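Local coordinates for protein Alpha/beta hydrolase (Pseudomonas aeruginosa PAO1, PDB 4R1D) that binds calcium and is probably a lipase effector of a type VI secretion system, held in complex with its immunity protein, which probably inhibits it, at residues T289-H292 against H293-G297; Y370-T373 against T374-L378; S384-L387 against D388-D391; D402-E405 against D406-S410. All coordinates share one frame; numbering follows the deposited sequence.

Interactions 1 and 4 are each one turn and more of a helix, 289-296 and 400-421, whereas 2 and 3 are local turns in the loop between helices 365-370 and 400-421. Burial falls from interaction 1, almost wholly buried, through 2 and 4, partly buried, to 3 at the surface. Ring-face packing marks the two helices; side-chain amide or carboxylate bonds and water bridges mark the loop. Interactions 1 and 2 touch through Tyr291 and Arg295, which reach loop carbonyls, and 2 and 4 through the salt bridge of Lys371 with Asp409. Only 3 and 4 reach the second protein chain, 3 by packing and 4 largely by polar bonds.

Interaction 1: residues T289-H292 against H293-G297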
# COMPACT_ATOMS: atom_id res chain seq x y z
N THR A 289 12.85 11.41 0.24
CA THR A 289 12.30 11.08 1.55
C THR A 289 12.32 9.57 1.82
O THR A 289 12.42 9.17 2.97
CB THR A 289 10.86 11.62 1.79
OG1 THR A 289 9.94 10.96 0.89
CG2 THR A 289 10.81 13.13 1.61
N ILE A 290 12.24 8.75 0.78
CA ILE A 290 12.22 7.29 1.01
C ILE A 290 13.49 6.84 1.71
O ILE A 290 13.48 5.91 2.51
CB ILE A 290 11.99 6.48 -0.30
CG1 ILE A 290 11.71 5.00 0.03
CG2 ILE A 290 13.19 6.57 -1.23
CD1 ILE A 290 11.57 4.12 -1.20
N TYR A 291 14.61 7.51 1.41
CA TYR A 291 15.85 7.18 2.09
C TYR A 291 15.76 7.55 3.57
O TYR A 291 16.13 6.77 4.43
CB TYR A 291 17.02 7.90 1.42
CG TYR A 291 18.38 7.52 1.97
CD1 TYR A 291 18.83 8.08 3.16
CD2 TYR A 291 19.21 6.64 1.29
CE1 TYR A 291 20.06 7.76 3.66
CE2 TYR A 291 20.46 6.31 1.79
CZ TYR A 291 20.88 6.89 2.98
OH TYR A 291 22.11 6.57 3.51
N HIS A 292 15.26 8.74 3.88
CA HIS A 292 15.11 9.13 5.28
C HIS A 292 14.28 8.09 6.02
O HIS A 292 14.68 7.60 7.08
CB HIS A 292 14.41 10.49 5.42
CG HIS A 292 14.01 10.79 6.83
ND1 HIS A 292 12.83 10.32 7.37
CD2 HIS A 292 14.64 11.46 7.82
CE1 HIS A 292 12.75 10.71 8.63
NE2 HIS A 292 13.83 11.40 8.93
N HIS A 293 13.12 7.75 5.46
CA HIS A 293 12.19 6.87 6.15
C HIS A 293 12.74 5.47 6.36
O HIS A 293 12.56 4.90 7.44
CB HIS A 293 10.84 6.86 5.43
CG HIS A 293 10.24 8.22 5.30
ND1 HIS A 293 9.27 8.53 4.37
CD2 HIS A 293 10.49 9.36 5.98
CE1 HIS A 293 8.94 9.81 4.49
NE2 HIS A 293 9.67 10.34 5.46
N MET A 294 13.42 4.92 5.36
CA MET A 294 13.99 3.60 5.47
C MET A 294 15.16 3.54 6.44
O MET A 294 15.42 2.51 7.04
CB MET A 294 14.41 3.06 4.09
CG MET A 294 13.21 2.75 3.19
SD MET A 294 13.69 1.96 1.64
CE MET A 294 14.09 0.33 2.27
N ARG A 295 15.87 4.65 6.60
CA ARG A 295 17.00 4.65 7.53
C ARG A 295 16.66 5.16 8.94
O ARG A 295 17.37 4.84 9.90
CB ARG A 295 18.20 5.44 6.95
CG ARG A 295 18.83 4.81 5.70
CD ARG A 295 19.33 3.42 5.98
NE ARG A 295 20.28 3.41 7.10
CZ ARG A 295 21.60 3.60 6.96
NH1 ARG A 295 22.12 3.81 5.76
NH2 ARG A 295 22.40 3.56 8.02
N CYS A 296 15.57 5.92 9.07
CA CYS A 296 15.27 6.59 10.35
C CYS A 296 13.87 6.35 10.91
O CYS A 296 13.59 6.75 12.04
CB CYS A 296 15.42 8.11 10.23
SG CYS A 296 16.99 8.69 9.56
N GLY A 297 12.98 5.75 10.12
CA GLY A 297 11.57 5.70 10.46
C GLY A 297 10.85 6.97 10.02
O GLY A 297 11.48 7.96 9.67
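Arg295 lies alongside Tyr291, one helical turn further on, and places CG over one face of the phenol ring, 4.1 Å from the centroid. The approach is 23° from the ring normal and displaced toward the rim, which makes it a CH-pi contact. A second one forms where Cys296 CB covers a face of the His292 imidazole at 4.1 Å from the centroid, and Cys296 SG adds a sulfur-aromatic approach over the same face. His292 and His293 behave differently: their rings meet rim to rim with planes 86° apart, neither covering the other.

The backbone bonds are those of helix 289-296, which follows strand 274-280 of the central parallel sheet in this alpha/beta hydrolase fold. They run from residue i+4 back to i, from His293 N to Thr289 O at 3.0 Å, through Cys296 N to His292 O at 2.8 Å, to a last one from Gly297 N to His293 O. The His292 carbonyl also takes a weak second bond from Arg295 N. Gly297, with a positive phi of 85°, is the first residue to leave the helical conformation.

Apolar packing joins Ile290 CG1 to Met294 SD at 4.0 Å; the Met294 chain, bent at its third torsion, goes on to helix 310-317. His293 CE1 packs on Thr289 CB at 3.8 Å.

The polar ends of Tyr291 and Arg295 find partners beyond the helix. Tyr291 OH bonds to Tyr376 O and Trp445 NE1, while Arg295 gives NH1 to Trp375 O and forms a salt bridge through NH2 with Asp461.

Interaction 2: residues Y370-T373 against T374-L378; sequences YKNT and TWYGL
Asn372 turns its amide onto Thr374, two residues on. Its CG stands opposite the backbone nitrogen (chi1 -175°), which carries OD1 to within 2.8 Å of Thr374 N. That hydrogen bond defines an Asx turn, although the donor sits 42° above the amide carbonyl plane instead of on a lone pair. The Thr374 hydroxyl also bonds to Asn372 OD1, since OG1 lies between the backbone nitrogen and the carbonyl carbon; the modelled separation is so short that its exact length is doubtful.

Thr374 in turn opens a type I beta turn closed by Gly377 N to Thr374 O at 2.9 Å. Within it Tyr376 swings its ring back toward Asn372, the two side chains crossing at about a right angle. Asn372 OD1 lies over one face of that ring, and a water accepts from Asn372 ND2 at 2.8 Å and makes a weak link to Tyr376 OH.

At the base of the loop Gly377 CA approaches Asn372 O at 3.3 Å, a CA-H...O contact with 160° at the hydrogen. Leu378 CD2 packs obliquely on Tyr370 CD1 at 4.0 Å, while Tyr370 OH bonds to Pro328 O.

With Thr374 N on OD1 and water on ND2, the rotation of the Asn372 amide is probably fixed from both of its polar atoms, the Thr374 hydroxyl being a second, less certain donor. Polar chemistry thus dominates at the turn, and apolar contact at its base.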
# COMPACT_ATOMS: atom_id res chain seq x y z
N TYR A 370 20.94 2.27 -3.67
CA TYR A 370 19.86 1.34 -3.29
C TYR A 370 20.33 -0.09 -3.00
O TYR A 370 19.85 -0.71 -2.05
CB TYR A 370 18.71 1.33 -4.31
CG TYR A 370 18.21 2.70 -4.65
CD1 TYR A 370 18.35 3.76 -3.76
CD2 TYR A 370 17.58 2.95 -5.88
CE1 TYR A 370 17.90 5.04 -4.08
CE2 TYR A 370 17.12 4.22 -6.20
CZ TYR A 370 17.29 5.26 -5.30
OH TYR A 370 16.84 6.52 -5.62
N LYS A 371 21.26 -0.61 -3.80
CA LYS A 371 21.81 -1.94 -3.58
C LYS A 371 23.11 -1.92 -2.76
O LYS A 371 23.60 -2.97 -2.34
CB LYS A 371 22.02 -2.68 -4.91
CG LYS A 371 20.71 -2.99 -5.64
CD LYS A 371 20.88 -4.05 -6.72
CE LYS A 371 21.25 -3.42 -8.04
NZ LYS A 371 21.34 -4.41 -9.15
N ASN A 372 23.67 -0.73 -2.55
CA ASN A 372 24.88 -0.59 -1.74
C ASN A 372 24.65 -1.07 -0.30
O ASN A 372 23.70 -0.63 0.36
CB ASN A 372 25.34 0.86 -1.75
CG ASN A 372 26.65 1.07 -1.02
OD1 ASN A 372 26.70 1.04 0.21
ND2 ASN A 372 27.72 1.33 -1.77
N THR A 373 25.51 -1.96 0.19
CA THR A 373 25.32 -2.53 1.52
C THR A 373 26.21 -1.90 2.59
O THR A 373 26.20 -2.35 3.74
CB THR A 373 25.53 -4.06 1.53
OG1 THR A 373 26.86 -4.38 1.11
CG2 THR A 373 24.53 -4.74 0.61
N THR A 374 26.98 -0.88 2.21
CA THR A 374 27.80 -0.16 3.19
C THR A 374 26.92 0.71 4.07
O THR A 374 25.72 0.84 3.83
CB THR A 374 28.88 0.73 2.51
OG1 THR A 374 28.25 1.86 1.90
CG2 THR A 374 29.64 -0.06 1.46
N TRP A 375 27.52 1.33 5.08
CA TRP A 375 26.76 2.12 6.05
C TRP A 375 25.84 3.19 5.45
O TRP A 375 24.85 3.55 6.08
CB TRP A 375 27.69 2.77 7.08
CG TRP A 375 28.50 3.90 6.53
CD1 TRP A 375 29.70 3.82 5.90
CD2 TRP A 375 28.16 5.29 6.57
NE1 TRP A 375 30.14 5.08 5.53
CE2 TRP A 375 29.21 6.00 5.94
CE3 TRP A 375 27.06 6.02 7.06
CZ2 TRP A 375 29.20 7.39 5.80
CZ3 TRP A 375 27.07 7.40 6.94
CH2 TRP A 375 28.12 8.07 6.30
N TYR A 376 26.15 3.71 4.27
CA TYR A 376 25.34 4.79 3.71
C TYR A 376 24.34 4.28 2.68
O TYR A 376 23.63 5.08 2.07
CB TYR A 376 26.19 5.95 3.15
CG TYR A 376 27.04 5.62 1.94
CD1 TYR A 376 26.54 5.76 0.65
CD2 TYR A 376 28.35 5.17 2.09
CE1 TYR A 376 27.33 5.45 -0.46
CE2 TYR A 376 29.13 4.86 1.00
CZ TYR A 376 28.62 5.00 -0.28
OH TYR A 376 29.40 4.70 -1.37
N GLY A 377 24.27 2.97 2.51
CA GLY A 377 23.35 2.38 1.55
C GLY A 377 21.92 2.44 2.04
O GLY A 377 21.67 2.72 3.21
N LEU A 378 20.97 2.18 1.14
CA LEU A 378 19.55 2.25 1.50
C LEU A 378 19.19 1.18 2.53
O LEU A 378 18.45 1.44 3.48
CB LEU A 378 18.71 2.03 0.26
CG LEU A 378 17.21 2.24 0.47
CD1 LEU A 378 16.92 3.69 0.81
CD2 LEU A 378 16.47 1.82 -0.81
O HOH W 1 30.52 1.48 -1.49

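Interaction 3: residues S384-L387 against D388-D391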
# COMPACT_ATOMS: atom_id res chain seq x y z
N SER A 384 19.77 -5.87 6.93
CA SER A 384 19.42 -7.03 6.12
C SER A 384 18.43 -7.94 6.85
O SER A 384 17.59 -8.59 6.22
CB SER A 384 20.67 -7.85 5.77
OG SER A 384 21.64 -7.04 5.13
N GLN A 385 18.53 -7.97 8.18
CA GLN A 385 17.71 -8.84 9.03
C GLN A 385 16.24 -8.52 8.86
O GLN A 385 15.38 -9.36 9.13
CB GLN A 385 18.10 -8.65 10.50
CG GLN A 385 18.01 -7.21 10.97
CD GLN A 385 18.40 -7.04 12.43
OE1 GLN A 385 18.01 -7.83 13.29
NE2 GLN A 385 19.18 -6.01 12.72
N TYR A 386 15.94 -7.30 8.41
CA TYR A 386 14.55 -6.87 8.28
C TYR A 386 13.91 -7.24 6.94
O TYR A 386 12.68 -7.15 6.79
CB TYR A 386 14.45 -5.37 8.53
CG TYR A 386 14.90 -4.97 9.92
CD1 TYR A 386 14.17 -5.36 11.04
CD2 TYR A 386 16.05 -4.21 10.13
CE1 TYR A 386 14.55 -5.00 12.31
CE2 TYR A 386 16.44 -3.84 11.41
CZ TYR A 386 15.69 -4.24 12.50
OH TYR A 386 16.06 -3.89 13.79
N LEU A 387 14.71 -7.67 5.98
CA LEU A 387 14.17 -7.97 4.64
C LEU A 387 13.18 -9.14 4.65
O LEU A 387 12.14 -9.11 3.97
CB LEU A 387 15.31 -8.26 3.66
CG LEU A 387 16.25 -7.08 3.42
CD1 LEU A 387 17.50 -7.53 2.65
CD2 LEU A 387 15.52 -5.96 2.68
N ASP A 388 13.51 -10.18 5.41
CA ASP A 388 12.64 -11.34 5.56
C ASP A 388 12.81 -11.86 6.98
O ASP A 388 13.82 -12.48 7.31
CB ASP A 388 12.99 -12.43 4.54
CG ASP A 388 12.02 -13.60 4.57
OD1 ASP A 388 11.25 -13.74 5.54
OD2 ASP A 388 12.03 -14.39 3.60
N MET A 389 11.83 -11.60 7.83
CA MET A 389 11.95 -11.97 9.23
C MET A 389 11.34 -13.34 9.52
O MET A 389 11.25 -13.74 10.68
CB MET A 389 11.30 -10.89 10.10
CG MET A 389 11.90 -9.49 9.86
SD MET A 389 11.34 -8.24 11.04
CE MET A 389 9.71 -7.87 10.39
N SER A 390 10.97 -14.07 8.48
CA SER A 390 10.16 -15.28 8.66
C SER A 390 10.93 -16.48 9.20
O SER A 390 10.34 -17.40 9.76
CB SER A 390 9.44 -15.65 7.35
OG SER A 390 10.34 -16.17 6.39
N ASP A 391 12.24 -16.46 9.03
CA ASP A 391 13.05 -17.60 9.39
C ASP A 391 14.50 -17.24 9.09
O ASP A 391 14.76 -16.29 8.36
CB ASP A 391 12.63 -18.82 8.57
CG ASP A 391 13.24 -20.11 9.07
OD1 ASP A 391 13.87 -20.10 10.15
OD2 ASP A 391 13.08 -21.14 8.38
O HOH W 2 16.35 -10.97 6.18
O HOH W 3 15.71 -11.85 10.06
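Leu387 and Asp388 mark a change of backbone course. Residues 384-387 have helical dihedrals and one short-range bond, Leu387 N to Ser384 O at 3.0 Å, but Asp388 turns to extended values (phi -146°, psi 105°). The helical path is therefore not continued: Ser384 O and Asp388 N stand 4.5 Å apart. A water fills the role of the missing bond, donating to Ser384 O at 2.7 Å and accepting from Asp388 N at 3.0 Å. A second water donates to Gln385 O and, weakly, to Asp388 O. Beyond the two segments, the amide of Gln103 ties the same turn together, with NE2 on Tyr386 O and OE1 on Met389 N.

The chain then makes an Asx turn in the loop that leads to helix 400-421. Asp388 OD1 accepts from Ser390 N at 3.0 Å on its anti side and from Ser390 OG at 2.7 Å on its syn side. Both donors arrive from the same face of the carboxylate plane, so one oxygen is gripped twice. The Asp388 CG, anti to the backbone nitrogen, puts the carboxylate within range of Ser390.

Met389 folds back instead: CG beside the backbone nitrogen and an extended second torsion carry SD to the edge of the Tyr386 ring, 4.0 Å from CD1 and 5.4 Å from the centroid. At 81° from the ring normal this is an edge-on Met-aromatic contact. Tyr386 OH bonds to Glu463, and Met389 also packs on Leu188 of the neighbouring protein chain.

Interaction 4: residues D402-E405 against D406-S410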
# COMPACT_ATOMS: atom_id res chain seq x y z
N ASP A 402 18.58 -11.41 -2.56
CA ASP A 402 18.29 -11.76 -3.95
C ASP A 402 17.00 -11.09 -4.37
O ASP A 402 16.92 -10.47 -5.42
CB ASP A 402 18.09 -13.27 -4.11
CG ASP A 402 19.39 -14.06 -4.18
OD1 ASP A 402 20.46 -13.46 -4.42
OD2 ASP A 402 19.33 -15.29 -3.99
N ASN A 403 15.97 -11.26 -3.54
CA ASN A 403 14.66 -10.68 -3.83
C ASN A 403 14.74 -9.16 -3.93
O ASN A 403 14.23 -8.56 -4.87
CB ASN A 403 13.66 -11.07 -2.75
CG ASN A 403 12.24 -10.87 -3.20
OD1 ASN A 403 11.74 -11.62 -4.03
ND2 ASN A 403 11.58 -9.85 -2.65
N PHE A 404 15.39 -8.55 -2.94
CA PHE A 404 15.52 -7.10 -2.89
C PHE A 404 16.26 -6.54 -4.10
O PHE A 404 15.82 -5.56 -4.70
CB PHE A 404 16.20 -6.66 -1.58
CG PHE A 404 16.48 -5.19 -1.51
CD1 PHE A 404 15.44 -4.26 -1.46
CD2 PHE A 404 17.78 -4.72 -1.52
CE1 PHE A 404 15.70 -2.90 -1.41
CE2 PHE A 404 18.05 -3.35 -1.46
CZ PHE A 404 17.01 -2.45 -1.40
N GLU A 405 17.38 -7.16 -4.49
CA GLU A 405 18.13 -6.64 -5.63
C GLU A 405 17.35 -6.76 -6.94
O GLU A 405 17.40 -5.87 -7.80
CB GLU A 405 19.52 -7.30 -5.72
CG GLU A 405 20.37 -6.96 -4.50
CD GLU A 405 21.76 -7.55 -4.57
OE1 GLU A 405 22.09 -8.22 -5.57
OE2 GLU A 405 22.54 -7.33 -3.62
N ASP A 406 16.63 -7.87 -7.10
CA ASP A 406 15.80 -8.03 -8.28
C ASP A 406 14.68 -6.97 -8.29
O ASP A 406 14.32 -6.46 -9.36
CB ASP A 406 15.21 -9.44 -8.37
CG ASP A 406 16.09 -10.39 -9.17
OD1 ASP A 406 17.09 -9.90 -9.73
OD2 ASP A 406 15.77 -11.60 -9.26
N LEU A 407 14.16 -6.64 -7.11
CA LEU A 407 13.10 -5.63 -7.03
C LEU A 407 13.66 -4.27 -7.43
O LEU A 407 13.01 -3.51 -8.14
CB LEU A 407 12.46 -5.55 -5.64
CG LEU A 407 11.41 -6.59 -5.22
CD1 LEU A 407 10.83 -6.24 -3.86
CD2 LEU A 407 10.29 -6.68 -6.25
N ILE A 408 14.89 -3.97 -6.99
CA ILE A 408 15.52 -2.72 -7.39
C ILE A 408 15.71 -2.67 -8.91
O ILE A 408 15.48 -1.64 -9.54
CB ILE A 408 16.88 -2.48 -6.66
CG1 ILE A 408 16.66 -2.34 -5.15
CG2 ILE A 408 17.58 -1.22 -7.19
CD1 ILE A 408 15.82 -1.13 -4.76
N ASP A 409 16.13 -3.78 -9.51
CA ASP A 409 16.33 -3.79 -10.96
C ASP A 409 15.00 -3.58 -11.68
O ASP A 409 14.93 -2.87 -12.70
CB ASP A 409 17.03 -5.09 -11.39
CG ASP A 409 18.49 -5.15 -10.93
OD1 ASP A 409 19.00 -4.11 -10.48
OD2 ASP A 409 19.12 -6.22 -11.02
N SER A 410 13.94 -4.17 -11.14
CA SER A 410 12.58 -3.93 -11.65
C SER A 410 12.18 -2.46 -11.62
O SER A 410 11.69 -1.94 -12.62
CB SER A 410 11.55 -4.75 -10.87
OG SER A 410 11.28 -5.97 -11.53
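Phe404 has CG trans to its backbone nitrogen (chi1 175°), while Ile408 holds CG1 opposite the carbonyl carbon (chi1 -64°), and together these torsions lay the isoleucine over one face of the phenyl ring. Ile408 CG1 is 4.0 Å from the ring centroid and 19° off the normal, evidence for a CH-pi contact. Its nearest ring atom is Phe404 CZ at 3.8 Å, and Ile408 CD1 reaches Phe404 CE1 at the same distance, so the ethyl branch does the touching, shifted toward the rim.

These turns belong to helix 400-421, held by regular i to i+4 bonds. They include Ile408 N to Phe404 O at 2.9 Å and Asp409 N to Glu405 O at 3.0 Å. The apolar flank also meets helix 365-370, where Ile408 packs on Tyr366 and Tyr370.

The acidic side chains look to partners off the helix. Glu405 OE1 and Asp409 OD2 are 6.5 Å apart, and any repulsion between them is probably eased by separate partners: Lys371 forms a salt bridge with Asp409, and Lys91 of the neighbouring chain, presumably the inhibitor Tli4, forms one with Glu405. Asp406 is buried in the complex, where its carboxylate accepts from Ser90 N, Lys91 N and Thr92 OG1 of that chain. Asp402 OD2 bonds to Ser115 OG of the same neighbour.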